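Local coordinates for hypothetical protein (Parabacteroides merdae, PDB 4OO3) that is of unknown function but is probably an NAD(P)-dependent oxidoreductase, joining a Rossmann-type nucleotide-binding domain to a sheet-containing C-terminal domain, at residues 202-207 / 264-269; 206-211 / 270-275; 253-258 / 280-285. All coordinates share one frame; numbering follows the deposited sequence.

Contact 1 (202-207 / 264-269); sequences RPVWYL and TGTDAY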
ATOM      1  N   ARG A 202     -18.274   1.347  -0.980  1.00 45.68           N
ATOM      2  CA  ARG A 202     -17.421   1.063   0.174  1.00 42.59           C
ATOM      3  C   ARG A 202     -18.268   0.708   1.394  1.00 39.03           C
ATOM      4  O   ARG A 202     -19.372   1.203   1.534  1.00 40.37           O
ATOM      5  CB  ARG A 202     -16.544   2.273   0.494  1.00 41.03           C
ATOM      6  CG  ARG A 202     -15.569   2.619  -0.614  1.00 41.13           C
ATOM      7  CD  ARG A 202     -14.762   3.856  -0.279  1.00 41.41           C
ATOM      8  NE  ARG A 202     -13.888   4.231  -1.390  1.00 42.11           N
ATOM      9  CZ  ARG A 202     -12.739   3.627  -1.686  1.00 39.61           C
ATOM     10  NH1 ARG A 202     -12.299   2.606  -0.964  1.00 39.15           N
ATOM     11  NH2 ARG A 202     -12.022   4.048  -2.718  1.00 41.36           N
ATOM     12  N   PRO A 203     -17.745  -0.144   2.289  1.00 38.79           N
ATOM     13  CA  PRO A 203     -18.471  -0.429   3.522  1.00 39.76           C
ATOM     14  C   PRO A 203     -18.714   0.838   4.337  1.00 42.32           C
ATOM     15  O   PRO A 203     -17.926   1.781   4.254  1.00 44.79           O
ATOM     16  CB  PRO A 203     -17.535  -1.381   4.278  1.00 39.51           C
ATOM     17  CG  PRO A 203     -16.199  -1.213   3.654  1.00 36.83           C
ATOM     18  CD  PRO A 203     -16.459  -0.860   2.227  1.00 36.08           C
ATOM     19  N   VAL A 204     -19.801   0.861   5.105  1.00 42.86           N
ATOM     20  CA  VAL A 204     -20.130   2.019   5.941  1.00 42.94           C
ATOM     21  C   VAL A 204     -18.996   2.421   6.871  1.00 40.76           C
ATOM     22  O   VAL A 204     -18.766   3.610   7.077  1.00 43.82           O
ATOM     23  CB  VAL A 204     -21.407   1.810   6.793  1.00 46.43           C
ATOM     24  CG1 VAL A 204     -22.644   2.106   5.960  1.00 48.63           C
ATOM     25  CG2 VAL A 204     -21.471   0.410   7.400  1.00 44.79           C
ATOM     26  N   TRP A 205     -18.281   1.434   7.409  1.00 37.16           N
ATOM     27  CA  TRP A 205     -17.220   1.698   8.391  1.00 35.28           C
ATOM     28  C   TRP A 205     -15.943   2.244   7.764  1.00 34.15           C
ATOM     29  O   TRP A 205     -15.029   2.645   8.495  1.00 32.71           O
ATOM     30  CB  TRP A 205     -16.899   0.455   9.239  1.00 34.87           C
ATOM     31  CG  TRP A 205     -16.742  -0.793   8.447  1.00 35.32           C
ATOM     32  CD1 TRP A 205     -17.689  -1.756   8.247  1.00 34.58           C
ATOM     33  CD2 TRP A 205     -15.580  -1.215   7.728  1.00 34.73           C
ATOM     34  NE1 TRP A 205     -17.188  -2.749   7.452  1.00 35.14           N
ATOM     35  CE2 TRP A 205     -15.893  -2.446   7.120  1.00 34.59           C
ATOM     36  CE3 TRP A 205     -14.300  -0.677   7.541  1.00 35.25           C
ATOM     37  CZ2 TRP A 205     -14.977  -3.147   6.339  1.00 34.41           C
ATOM     38  CZ3 TRP A 205     -13.387  -1.378   6.763  1.00 32.92           C
ATOM     39  CH2 TRP A 205     -13.733  -2.595   6.171  1.00 34.08           C
ATOM     40  N   TYR A 206     -15.863   2.251   6.430  1.00 32.20           N
ATOM     41  CA  TYR A 206     -14.715   2.837   5.743  1.00 31.47           C
ATOM     42  C   TYR A 206     -14.550   4.311   6.118  1.00 31.14           C
ATOM     43  O   TYR A 206     -13.438   4.814   6.201  1.00 32.11           O
ATOM     44  CB  TYR A 206     -14.843   2.701   4.220  1.00 31.39           C
ATOM     45  CG  TYR A 206     -13.626   3.224   3.478  1.00 31.42           C
ATOM     46  CD1 TYR A 206     -12.519   2.410   3.259  1.00 32.25           C
ATOM     47  CD2 TYR A 206     -13.574   4.537   3.012  1.00 31.44           C
ATOM     48  CE1 TYR A 206     -11.394   2.881   2.592  1.00 30.28           C
ATOM     49  CE2 TYR A 206     -12.454   5.017   2.341  1.00 31.53           C
ATOM     50  CZ  TYR A 206     -11.369   4.184   2.135  1.00 31.88           C
ATOM     51  OH  TYR A 206     -10.253   4.649   1.479  1.00 34.37           O
ATOM     52  N   LEU A 207     -15.662   4.991   6.346  1.00 32.04           N
ATOM     53  CA  LEU A 207     -15.644   6.406   6.686  1.00 33.05           C
ATOM     54  C   LEU A 207     -15.544   6.654   8.199  1.00 33.68           C
ATOM     55  O   LEU A 207     -15.531   7.807   8.644  1.00 35.03           O
ATOM     56  CB  LEU A 207     -16.885   7.074   6.091  1.00 32.96           C
ATOM     57  CG  LEU A 207     -16.936   7.007   4.559  1.00 31.76           C
ATOM     58  CD1 LEU A 207     -18.260   7.539   4.038  1.00 33.38           C
ATOM     59  CD2 LEU A 207     -15.794   7.792   3.940  1.00 30.80           C
ATOM     60  N   THR A 264     -21.702   4.557  -0.130  1.00 45.32           N
ATOM     61  CA  THR A 264     -21.902   3.385   0.746  1.00 45.84           C
ATOM     62  C   THR A 264     -23.120   2.538   0.399  1.00 45.28           C
ATOM     63  O   THR A 264     -23.098   1.335   0.601  1.00 43.31           O
ATOM     64  CB  THR A 264     -22.023   3.769   2.240  1.00 46.57           C
ATOM     65  OG1 THR A 264     -23.301   4.375   2.492  1.00 46.55           O
ATOM     66  CG2 THR A 264     -20.881   4.708   2.663  1.00 44.38           C
ATOM     67  N   GLY A 265     -24.183   3.166  -0.098  1.00 47.95           N
ATOM     68  CA  GLY A 265     -25.458   2.481  -0.311  1.00 49.36           C
ATOM     69  C   GLY A 265     -26.393   2.652   0.874  1.00 51.25           C
ATOM     70  O   GLY A 265     -27.607   2.636   0.713  1.00 55.34           O
ATOM     71  N   THR A 266     -25.825   2.827   2.066  1.00 52.76           N
ATOM     72  CA  THR A 266     -26.597   2.998   3.292  1.00 53.07           C
ATOM     73  C   THR A 266     -27.161   4.406   3.399  1.00 54.45           C
ATOM     74  O   THR A 266     -26.586   5.359   2.878  1.00 51.33           O
ATOM     75  CB  THR A 266     -25.716   2.733   4.530  1.00 53.53           C
ATOM     76  OG1 THR A 266     -25.090   1.456   4.398  1.00 51.65           O
ATOM     77  CG2 THR A 266     -26.532   2.752   5.821  1.00 54.08           C
ATOM     78  N   ASP A 267     -28.283   4.522   4.102  1.00 59.59           N
ATOM     79  CA  ASP A 267     -28.920   5.805   4.360  1.00 61.23           C
ATOM     80  C   ASP A 267     -28.143   6.583   5.433  1.00 58.57           C
ATOM     81  O   ASP A 267     -27.627   6.003   6.392  1.00 50.60           O
ATOM     82  CB  ASP A 267     -30.377   5.586   4.796  1.00 66.31           C
ATOM     83  CG  ASP A 267     -31.353   6.491   4.067  1.00 73.03           C
ATOM     84  OD1 ASP A 267     -31.104   6.837   2.886  1.00 72.32           O
ATOM     85  OD2 ASP A 267     -32.385   6.842   4.676  1.00 81.77           O
ATOM     86  N   ALA A 268     -28.061   7.899   5.258  1.00 61.78           N
ATOM     87  CA  ALA A 268     -27.231   8.754   6.111  1.00 61.28           C
ATOM     88  C   ALA A 268     -27.916   9.042   7.455  1.00 63.30           C
ATOM     89  O   ALA A 268     -28.991   9.643   7.453  1.00 64.76           O
ATOM     90  CB  ALA A 268     -26.942  10.064   5.393  1.00 63.11           C
ATOM     91  N   TYR A 269     -27.334   8.662   8.601  1.00 59.76           N
ATOM     92  CA  TYR A 269     -26.030   8.005   8.738  1.00 56.64           C
ATOM     93  C   TYR A 269     -26.148   6.850   9.730  1.00 57.28           C
ATOM     94  O   TYR A 269     -27.032   6.863  10.580  1.00 59.40           O
ATOM     95  CB  TYR A 269     -24.993   8.995   9.282  1.00 53.49           C
ATOM     96  CG  TYR A 269     -24.715  10.179   8.389  1.00 50.99           C
ATOM     97  CD1 TYR A 269     -23.871  10.060   7.294  1.00 50.54           C
ATOM     98  CD2 TYR A 269     -25.280  11.422   8.647  1.00 51.84           C
ATOM     99  CE1 TYR A 269     -23.602  11.140   6.471  1.00 51.68           C
ATOM    100  CE2 TYR A 269     -25.019  12.512   7.829  1.00 52.87           C
ATOM    101  CZ  TYR A 269     -24.180  12.367   6.740  1.00 52.36           C
ATOM    102  OH  TYR A 269     -23.910  13.437   5.913  1.00 51.35           O
TER
HETATM  103  O   HOH W   1     -21.488  -0.607   1.870  1.00 42.59           O
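Val204 packs against Thr264 and Thr266 where a 3-10 turn, residues 204-207, meets the ST turn at the end of helix 257-264. The ST turn is defined by Thr264 OG1, which accepts from Thr266 N at 3.0 Å; the same hydroxyl is also bonded to Phe260 O, so one link goes back into the helix and the other forward, to the backbone N two residues on. Between the two threonines Gly265 has a positive phi of 94°, at which a CB would collide with the carbonyl oxygen of Thr264.

The van der Waals contacts centre on Val204 CG1. It lies 4.1 Å from Thr264 CB but only 3.4 Å from Thr266 CB, tighter than usual for two carbons; its still shorter approach to Thr266 OG1 is of doubtful exact length. The side chains of Val204 and Thr266 cross at about a right angle, and CG1 is the Val204 atom that meets the threonine; a chi1 of -83° sets it anti to the carbonyl carbon. Farther along, Leu207 CD1 approaches Thr264 CG2 at 4.1 Å, while Leu207 also packs on Phe260 and Leu282.

The polar contacts run through the backbone. Arg202 pairs by main-chain bonding with Val263, and Arg202 O receives a CA-H...O contact from Thr264 CA at 3.4 Å, with 149° at the hydrogen. One water donates to both carbonyl acceptors, lying 2.8 Å from Arg202 O and 2.8 Å from Thr264 O.

Contact 2 (206-211 / 270-275); sequences YLDVNQ and PDFLKK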
ATOM      1  N   TYR A 206     -15.863   2.251   6.430  1.00 32.20           N
ATOM      2  CA  TYR A 206     -14.715   2.837   5.743  1.00 31.47           C
ATOM      3  C   TYR A 206     -14.550   4.311   6.118  1.00 31.14           C
ATOM      4  O   TYR A 206     -13.438   4.814   6.201  1.00 32.11           O
ATOM      5  CB  TYR A 206     -14.843   2.701   4.220  1.00 31.39           C
ATOM      6  CG  TYR A 206     -13.626   3.224   3.478  1.00 31.42           C
ATOM      7  CD1 TYR A 206     -12.519   2.410   3.259  1.00 32.25           C
ATOM      8  CD2 TYR A 206     -13.574   4.537   3.012  1.00 31.44           C
ATOM      9  CE1 TYR A 206     -11.394   2.881   2.592  1.00 30.28           C
ATOM     10  CE2 TYR A 206     -12.454   5.017   2.341  1.00 31.53           C
ATOM     11  CZ  TYR A 206     -11.369   4.184   2.135  1.00 31.88           C
ATOM     12  OH  TYR A 206     -10.253   4.649   1.479  1.00 34.37           O
ATOM     13  N   LEU A 207     -15.662   4.991   6.346  1.00 32.04           N
ATOM     14  CA  LEU A 207     -15.644   6.406   6.686  1.00 33.05           C
ATOM     15  C   LEU A 207     -15.544   6.654   8.199  1.00 33.68           C
ATOM     16  O   LEU A 207     -15.531   7.807   8.644  1.00 35.03           O
ATOM     17  CB  LEU A 207     -16.885   7.074   6.091  1.00 32.96           C
ATOM     18  CG  LEU A 207     -16.936   7.007   4.559  1.00 31.76           C
ATOM     19  CD1 LEU A 207     -18.260   7.539   4.038  1.00 33.38           C
ATOM     20  CD2 LEU A 207     -15.794   7.792   3.940  1.00 30.80           C
ATOM     21  N   ASP A 208     -15.476   5.575   8.981  1.00 32.76           N
ATOM     22  CA  ASP A 208     -15.196   5.649  10.415  1.00 33.61           C
ATOM     23  C   ASP A 208     -13.698   5.436  10.615  1.00 33.29           C
ATOM     24  O   ASP A 208     -13.191   4.317  10.468  1.00 31.58           O
ATOM     25  CB  ASP A 208     -15.997   4.584  11.171  1.00 34.79           C
ATOM     26  CG  ASP A 208     -15.823   4.662  12.690  1.00 36.14           C
ATOM     27  OD1 ASP A 208     -15.096   5.545  13.202  1.00 36.53           O
ATOM     28  OD2 ASP A 208     -16.429   3.817  13.379  1.00 37.18           O
ATOM     29  N   VAL A 209     -12.990   6.512  10.953  1.00 33.86           N
ATOM     30  CA  VAL A 209     -11.531   6.459  11.105  1.00 34.15           C
ATOM     31  C   VAL A 209     -11.066   5.562  12.255  1.00 34.64           C
ATOM     32  O   VAL A 209      -9.889   5.218  12.320  1.00 34.52           O
ATOM     33  CB  VAL A 209     -10.898   7.869  11.267  1.00 36.29           C
ATOM     34  CG1 VAL A 209     -11.173   8.724  10.033  1.00 36.66           C
ATOM     35  CG2 VAL A 209     -11.369   8.569  12.544  1.00 34.87           C
ATOM     36  N   ASN A 210     -11.975   5.185  13.155  1.00 34.87           N
ATOM     37  CA  ASN A 210     -11.648   4.214  14.203  1.00 36.11           C
ATOM     38  C   ASN A 210     -11.552   2.785  13.665  1.00 34.35           C
ATOM     39  O   ASN A 210     -10.924   1.922  14.266  1.00 33.28           O
ATOM     40  CB  ASN A 210     -12.683   4.259  15.329  1.00 38.77           C
ATOM     41  CG  ASN A 210     -12.667   5.572  16.099  1.00 40.52           C
ATOM     42  OD1 ASN A 210     -13.716   6.110  16.439  1.00 43.17           O
ATOM     43  ND2 ASN A 210     -11.481   6.084  16.384  1.00 41.00           N
ATOM     44  N   GLN A 211     -12.188   2.535  12.531  1.00 33.32           N
ATOM     45  CA  GLN A 211     -12.220   1.205  11.963  1.00 31.77           C
ATOM     46  C   GLN A 211     -11.368   1.088  10.707  1.00 31.57           C
ATOM     47  O   GLN A 211     -10.714   0.064  10.483  1.00 31.20           O
ATOM     48  CB  GLN A 211     -13.662   0.837  11.670  1.00 33.68           C
ATOM     49  CG  GLN A 211     -14.542   0.883  12.908  1.00 34.94           C
ATOM     50  CD  GLN A 211     -15.890   0.250  12.667  1.00 36.02           C
ATOM     51  OE1 GLN A 211     -15.981  -0.960  12.474  1.00 39.31           O
ATOM     52  NE2 GLN A 211     -16.943   1.060  12.663  1.00 37.05           N
ATOM     53  N   PRO A 270     -25.255   5.847   9.639  1.00 59.78           N
ATOM     54  CA  PRO A 270     -25.206   4.831  10.684  1.00 60.49           C
ATOM     55  C   PRO A 270     -24.937   5.422  12.055  1.00 60.54           C
ATOM     56  O   PRO A 270     -24.359   6.502  12.169  1.00 61.60           O
ATOM     57  CB  PRO A 270     -24.035   3.944  10.263  1.00 60.47           C
ATOM     58  CG  PRO A 270     -24.011   4.058   8.784  1.00 61.23           C
ATOM     59  CD  PRO A 270     -24.433   5.468   8.479  1.00 61.67           C
ATOM     60  N   ASP A 271     -25.351   4.693  13.079  1.00 61.87           N
ATOM     61  CA  ASP A 271     -25.305   5.164  14.450  1.00 61.80           C
ATOM     62  C   ASP A 271     -23.885   5.470  14.925  1.00 60.07           C
ATOM     63  O   ASP A 271     -23.648   6.471  15.606  1.00 62.06           O
ATOM     64  CB  ASP A 271     -25.921   4.102  15.350  1.00 65.24           C
ATOM     65  CG  ASP A 271     -26.279   4.635  16.699  1.00 63.48           C
ATOM     66  OD1 ASP A 271     -27.072   5.600  16.761  1.00 63.06           O
ATOM     67  OD2 ASP A 271     -25.775   4.078  17.695  1.00 61.33           O
ATOM     68  N   PHE A 272     -22.952   4.601  14.551  1.00 55.15           N
ATOM     69  CA  PHE A 272     -21.558   4.706  14.982  1.00 54.67           C
ATOM     70  C   PHE A 272     -20.761   5.832  14.308  1.00 52.75           C
ATOM     71  O   PHE A 272     -19.602   6.048  14.653  1.00 50.12           O
ATOM     72  CB  PHE A 272     -20.838   3.367  14.768  1.00 54.91           C
ATOM     73  CG  PHE A 272     -20.732   2.950  13.326  1.00 55.19           C
ATOM     74  CD1 PHE A 272     -19.642   3.337  12.557  1.00 51.15           C
ATOM     75  CD2 PHE A 272     -21.718   2.161  12.741  1.00 53.71           C
ATOM     76  CE1 PHE A 272     -19.542   2.958  11.230  1.00 50.37           C
ATOM     77  CE2 PHE A 272     -21.621   1.778  11.412  1.00 53.38           C
ATOM     78  CZ  PHE A 272     -20.532   2.177  10.656  1.00 49.74           C
ATOM     79  N   LEU A 273     -21.370   6.528  13.349  1.00 50.92           N
ATOM     80  CA  LEU A 273     -20.726   7.651  12.662  1.00 49.13           C
ATOM     81  C   LEU A 273     -21.180   9.017  13.178  1.00 47.83           C
ATOM     82  O   LEU A 273     -20.595  10.032  12.817  1.00 43.97           O
ATOM     83  CB  LEU A 273     -20.990   7.571  11.153  1.00 49.37           C
ATOM     84  CG  LEU A 273     -20.162   6.560  10.356  1.00 48.98           C
ATOM     85  CD1 LEU A 273     -20.612   6.555   8.905  1.00 49.10           C
ATOM     86  CD2 LEU A 273     -18.671   6.858  10.445  1.00 47.30           C
ATOM     87  N   LYS A 274     -22.206   9.034  14.027  1.00 51.19           N
ATOM     88  CA  LYS A 274     -22.816  10.284  14.486  1.00 56.25           C
ATOM     89  C   LYS A 274     -21.871  11.171  15.291  1.00 53.22           C
ATOM     90  O   LYS A 274     -22.065  12.384  15.348  1.00 54.00           O
ATOM     91  CB  LYS A 274     -24.101  10.012  15.286  1.00 62.46           C
ATOM     92  CG  LYS A 274     -25.316   9.738  14.405  1.00 68.77           C
ATOM     93  CD  LYS A 274     -26.562  10.459  14.902  1.00 81.30           C
ATOM     94  CE  LYS A 274     -27.527  10.777  13.766  1.00 88.28           C
ATOM     95  NZ  LYS A 274     -27.990   9.560  13.042  1.00 88.39           N
ATOM     96  N   LYS A 275     -20.857  10.571  15.906  1.00 50.09           N
ATOM     97  CA  LYS A 275     -19.780  11.343  16.540  1.00 50.82           C
ATOM     98  C   LYS A 275     -19.063  12.285  15.559  1.00 50.08           C
ATOM     99  O   LYS A 275     -18.542  13.319  15.968  1.00 49.35           O
ATOM    100  CB  LYS A 275     -18.756  10.409  17.192  1.00 50.79           C
ATOM    101  CG  LYS A 275     -18.038   9.472  16.225  1.00 49.40           C
ATOM    102  CD  LYS A 275     -17.151   8.489  16.968  1.00 48.72           C
ATOM    103  CE  LYS A 275     -16.748   7.324  16.082  1.00 50.86           C
ATOM    104  NZ  LYS A 275     -16.137   7.740  14.783  1.00 51.87           N
TER
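Asp208 faces Lys275, Phe272 and Leu273 with different parts of one carboxylate-bearing side chain. Its CG is anti to the backbone N (chi1 -176°), and from there the two oxygens serve different partners. OD1 forms a salt bridge with Lys275 NZ at 2.9 Å; the two side chains cross at about a right angle, and the ammonium comes from above the carboxylate plane, 51° out of it. Asn210 N reaches Asp208 OD1 from the opposite face at 3.1 Å, so the oxygen is gripped by a charged donor on one side and a main-chain donor on the other. The other oxygen, OD2, accepts from Gln211 NE2 at 2.9 Å on its anti side, somewhat out of the carboxylate plane, with the acceptor close to the amide plane. Together the three bonds fix the rotation of the carboxylate.

Phe272 brings CD1 and CE1 up to this polar group, crossing Asp208 obliquely. Its ring is tilted 29° from the carboxylate plane, with CD1 3.4 Å from Asp208 OD2, while Asp208 CB sits at the ring edge, in plane. The Gln211 and Phe272 side chains cross at about a right angle, with Gln211 NE2 3.5 Å from Phe272 CE1, and Gln211 OE1 is held by Asn97. On the apolar side, Leu273 CD2 approaches Asp208 CB at 3.6 Å. Asn210 and Lys275 meet tip to tip, with Asn210 OD1 3.3 Å from Lys275 CE.

An alanine in place of Asp208 would probably leave Lys275 without its countercharge, Asn210 N without its cap and the Gln211 amide freer to turn.

The bond from Asn210 N to Asp208 OD1 closes an Asx turn, and Asp208 is the N-cap of the short helix 209-212, a cap here tied by charge to the loop 270-275.

Contact 3 (253-258 / 280-285); sequences TSISPE and DTLKVY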
ATOM      1  N   THR A 253     -12.473  15.666   5.268  1.00 40.47           N
ATOM      2  CA  THR A 253     -13.217  15.830   4.035  1.00 39.67           C
ATOM      3  C   THR A 253     -14.691  15.765   4.421  1.00 40.78           C
ATOM      4  O   THR A 253     -15.115  14.835   5.107  1.00 43.79           O
ATOM      5  CB  THR A 253     -12.869  14.729   3.014  1.00 37.41           C
ATOM      6  OG1 THR A 253     -11.477  14.809   2.681  1.00 37.47           O
ATOM      7  CG2 THR A 253     -13.697  14.875   1.743  1.00 36.73           C
ATOM      8  N   SER A 254     -15.460  16.768   4.008  1.00 42.09           N
ATOM      9  CA  SER A 254     -16.889  16.812   4.308  1.00 43.87           C
ATOM     10  C   SER A 254     -17.638  15.909   3.355  1.00 44.32           C
ATOM     11  O   SER A 254     -17.343  15.891   2.164  1.00 45.90           O
ATOM     12  CB  SER A 254     -17.432  18.233   4.183  1.00 45.02           C
ATOM     13  OG  SER A 254     -16.929  19.043   5.226  1.00 46.59           O
ATOM     14  N   ILE A 255     -18.597  15.154   3.883  1.00 44.19           N
ATOM     15  CA  ILE A 255     -19.464  14.331   3.052  1.00 45.16           C
ATOM     16  C   ILE A 255     -20.918  14.695   3.334  1.00 48.21           C
ATOM     17  O   ILE A 255     -21.352  14.686   4.491  1.00 50.33           O
ATOM     18  CB  ILE A 255     -19.268  12.821   3.309  1.00 43.63           C
ATOM     19  CG1 ILE A 255     -17.784  12.449   3.406  1.00 42.15           C
ATOM     20  CG2 ILE A 255     -19.947  12.010   2.214  1.00 43.27           C
ATOM     21  CD1 ILE A 255     -17.041  12.510   2.089  1.00 42.52           C
ATOM     22  N   SER A 256     -21.665  15.013   2.280  1.00 48.87           N
ATOM     23  CA  SER A 256     -23.094  15.285   2.404  1.00 52.41           C
ATOM     24  C   SER A 256     -23.858  13.964   2.554  1.00 49.85           C
ATOM     25  O   SER A 256     -23.328  12.902   2.225  1.00 47.98           O
ATOM     26  CB  SER A 256     -23.596  16.057   1.182  1.00 54.16           C
ATOM     27  OG  SER A 256     -23.769  15.194   0.071  1.00 55.85           O
ATOM     28  N   PRO A 257     -25.107  14.024   3.041  1.00 49.94           N
ATOM     29  CA  PRO A 257     -25.929  12.811   3.162  1.00 50.73           C
ATOM     30  C   PRO A 257     -26.098  12.056   1.840  1.00 49.92           C
ATOM     31  O   PRO A 257     -26.183  10.826   1.827  1.00 48.90           O
ATOM     32  CB  PRO A 257     -27.291  13.348   3.629  1.00 52.02           C
ATOM     33  CG  PRO A 257     -27.004  14.674   4.232  1.00 52.43           C
ATOM     34  CD  PRO A 257     -25.829  15.228   3.493  1.00 52.62           C
ATOM     35  N   GLU A 258     -26.149  12.803   0.744  1.00 51.01           N
ATOM     36  CA  GLU A 258     -26.355  12.232  -0.576  1.00 52.97           C
ATOM     37  C   GLU A 258     -25.093  11.510  -1.012  1.00 50.06           C
ATOM     38  O   GLU A 258     -25.149  10.374  -1.486  1.00 49.70           O
ATOM     39  CB  GLU A 258     -26.715  13.329  -1.585  1.00 57.27           C
ATOM     40  CG  GLU A 258     -28.050  14.021  -1.311  1.00 61.42           C
ATOM     41  CD  GLU A 258     -27.973  15.105  -0.240  1.00 64.73           C
ATOM     42  OE1 GLU A 258     -27.147  16.035  -0.375  1.00 66.11           O
ATOM     43  OE2 GLU A 258     -28.748  15.039   0.736  1.00 69.17           O
ATOM     44  N   ASP A 280     -25.798  17.644   9.644  1.00 73.35           N
ATOM     45  CA  ASP A 280     -26.098  16.664   8.604  1.00 72.82           C
ATOM     46  C   ASP A 280     -24.876  16.419   7.688  1.00 72.85           C
ATOM     47  O   ASP A 280     -24.998  15.778   6.642  1.00 73.60           O
ATOM     48  CB  ASP A 280     -27.318  17.133   7.787  1.00 74.48           C
ATOM     49  CG  ASP A 280     -28.268  15.998   7.416  1.00 76.23           C
ATOM     50  OD1 ASP A 280     -28.202  14.904   8.024  1.00 76.78           O
ATOM     51  OD2 ASP A 280     -29.103  16.218   6.513  1.00 76.85           O
ATOM     52  N   THR A 281     -23.703  16.906   8.104  1.00 68.39           N
ATOM     53  CA  THR A 281     -22.475  16.830   7.314  1.00 60.71           C
ATOM     54  C   THR A 281     -21.457  15.927   8.005  1.00 55.40           C
ATOM     55  O   THR A 281     -21.039  16.207   9.129  1.00 55.56           O
ATOM     56  CB  THR A 281     -21.849  18.227   7.147  1.00 60.91           C
ATOM     57  OG1 THR A 281     -22.823  19.125   6.609  1.00 62.05           O
ATOM     58  CG2 THR A 281     -20.628  18.180   6.224  1.00 59.75           C
ATOM     59  N   LEU A 282     -21.055  14.851   7.335  1.00 51.29           N
ATOM     60  CA  LEU A 282     -20.073  13.923   7.896  1.00 47.69           C
ATOM     61  C   LEU A 282     -18.661  14.444   7.634  1.00 46.22           C
ATOM     62  O   LEU A 282     -18.326  14.775   6.499  1.00 45.23           O
ATOM     63  CB  LEU A 282     -20.255  12.530   7.289  1.00 47.65           C
ATOM     64  CG  LEU A 282     -19.212  11.464   7.622  1.00 44.82           C
ATOM     65  CD1 LEU A 282     -19.218  11.160   9.106  1.00 46.02           C
ATOM     66  CD2 LEU A 282     -19.480  10.207   6.817  1.00 45.22           C
ATOM     67  N   LYS A 283     -17.853  14.517   8.692  1.00 46.10           N
ATOM     68  CA  LYS A 283     -16.475  15.009   8.624  1.00 45.53           C
ATOM     69  C   LYS A 283     -15.512  13.870   8.927  1.00 43.19           C
ATOM     70  O   LYS A 283     -15.441  13.401  10.066  1.00 43.56           O
ATOM     71  CB  LYS A 283     -16.251  16.119   9.648  1.00 47.66           C
ATOM     72  CG  LYS A 283     -17.197  17.291   9.518  1.00 51.90           C
ATOM     73  CD  LYS A 283     -16.709  18.303   8.501  1.00 53.85           C
ATOM     74  CE  LYS A 283     -17.565  19.558   8.537  1.00 59.33           C
ATOM     75  NZ  LYS A 283     -16.735  20.777   8.355  1.00 64.16           N
ATOM     76  N   VAL A 284     -14.766  13.439   7.913  1.00 39.71           N
ATOM     77  CA  VAL A 284     -13.906  12.266   8.018  1.00 36.93           C
ATOM     78  C   VAL A 284     -12.463  12.722   7.968  1.00 35.84           C
ATOM     79  O   VAL A 284     -12.085  13.432   7.035  1.00 35.74           O
ATOM     80  CB  VAL A 284     -14.163  11.299   6.846  1.00 35.29           C
ATOM     81  CG1 VAL A 284     -13.263  10.067   6.928  1.00 33.78           C
ATOM     82  CG2 VAL A 284     -15.623  10.892   6.822  1.00 35.83           C
ATOM     83  N   TYR A 285     -11.666  12.313   8.958  1.00 34.10           N
ATOM     84  CA  TYR A 285     -10.229  12.623   8.991  1.00 33.77           C
ATOM     85  C   TYR A 285      -9.436  11.670   8.099  1.00 32.19           C
ATOM     86  O   TYR A 285      -8.560  10.938   8.565  1.00 31.71           O
ATOM     87  CB  TYR A 285      -9.686  12.594  10.426  1.00 34.54           C
ATOM     88  CG  TYR A 285      -9.891  13.875  11.205  1.00 36.48           C
ATOM     89  CD1 TYR A 285     -11.049  14.082  11.962  1.00 38.24           C
ATOM     90  CD2 TYR A 285      -8.922  14.878  11.199  1.00 37.19           C
ATOM     91  CE1 TYR A 285     -11.234  15.250  12.683  1.00 38.97           C
ATOM     92  CE2 TYR A 285      -9.098  16.051  11.918  1.00 38.08           C
ATOM     93  CZ  TYR A 285     -10.255  16.230  12.656  1.00 39.52           C
ATOM     94  OH  TYR A 285     -10.436  17.389  13.366  1.00 40.83           O
TER
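Ile255, the residue most covered by this contact, is paired with Leu282 through both of its main-chain polar atoms: Ile255 N donates to Leu282 O at 2.7 Å, and Leu282 N returns a bond to Ile255 O at 2.9 Å. Both donors lie in the plane of the carbonyl they address. The two side chains leave the sheet on the same face, which brings Ile255 CB within 4.1 Å of Leu282 CB. Ile255 CG1, anti to its own carbonyl carbon, is directed so that it also approaches Val284 CG2, at 4.3 Å.

Val284 and Thr253 form the next hydrogen-bonded pair. Thr253 N donates to Val284 O at 2.9 Å; the return bond from Val284 N to Thr253 O is longer, 3.2 Å, though nearly straight at 171°, and its donor is tilted 32° from the carbonyl plane. Val284 points to the same face as Ile255 and Leu282 and continues their apolar row, while the hydroxyl of Thr253 on that face is taken up by Asn287 and Trp305.

These bonds hold an antiparallel pair at the border of the mixed sheet of the C-terminal domain, where strand 243-255 is the outermost and strand 282-294 its neighbour. Their short segments run at 148° to each other.

Between the two bonded pairs, Ser254 and Lys283 form a non-hydrogen-bonded pair with side chains on the other face. Here CD and CE of Lys283 both lie 3.4 Å from Ser254 OG. Beyond the strands, where helix 257-264 begins, the Pro257 ring crosses the Asp280 side chain at about a right angle, and Pro257 CG is 3.5 Å from Asp280 OD2.

How the contacts relate
All three contacts lie in the C-terminal domain, in the chain's outer part. Contacts 1 and 2 have centres about 9 Å apart and share Tyr206 and Leu207; contact 3 is centred about 11 Å from each. Val204 of contact 1 touches Phe272 of contact 2, CG2 to CZ 3.8 Å, so the two contacts abut through this pair. Tyr269 links contact 1 to the sheet: its OH lies 2.7 Å from Asp280 O, hydrogen-bonded, just before strand 282-294. Contacts 2 and 3 meet at Leu207 O and Val284 CG2, 3.6 Å apart. Trp205 and Gln211 reach Asp48 and Asn97 respectively, carrying this cluster to the Rossmann-type part.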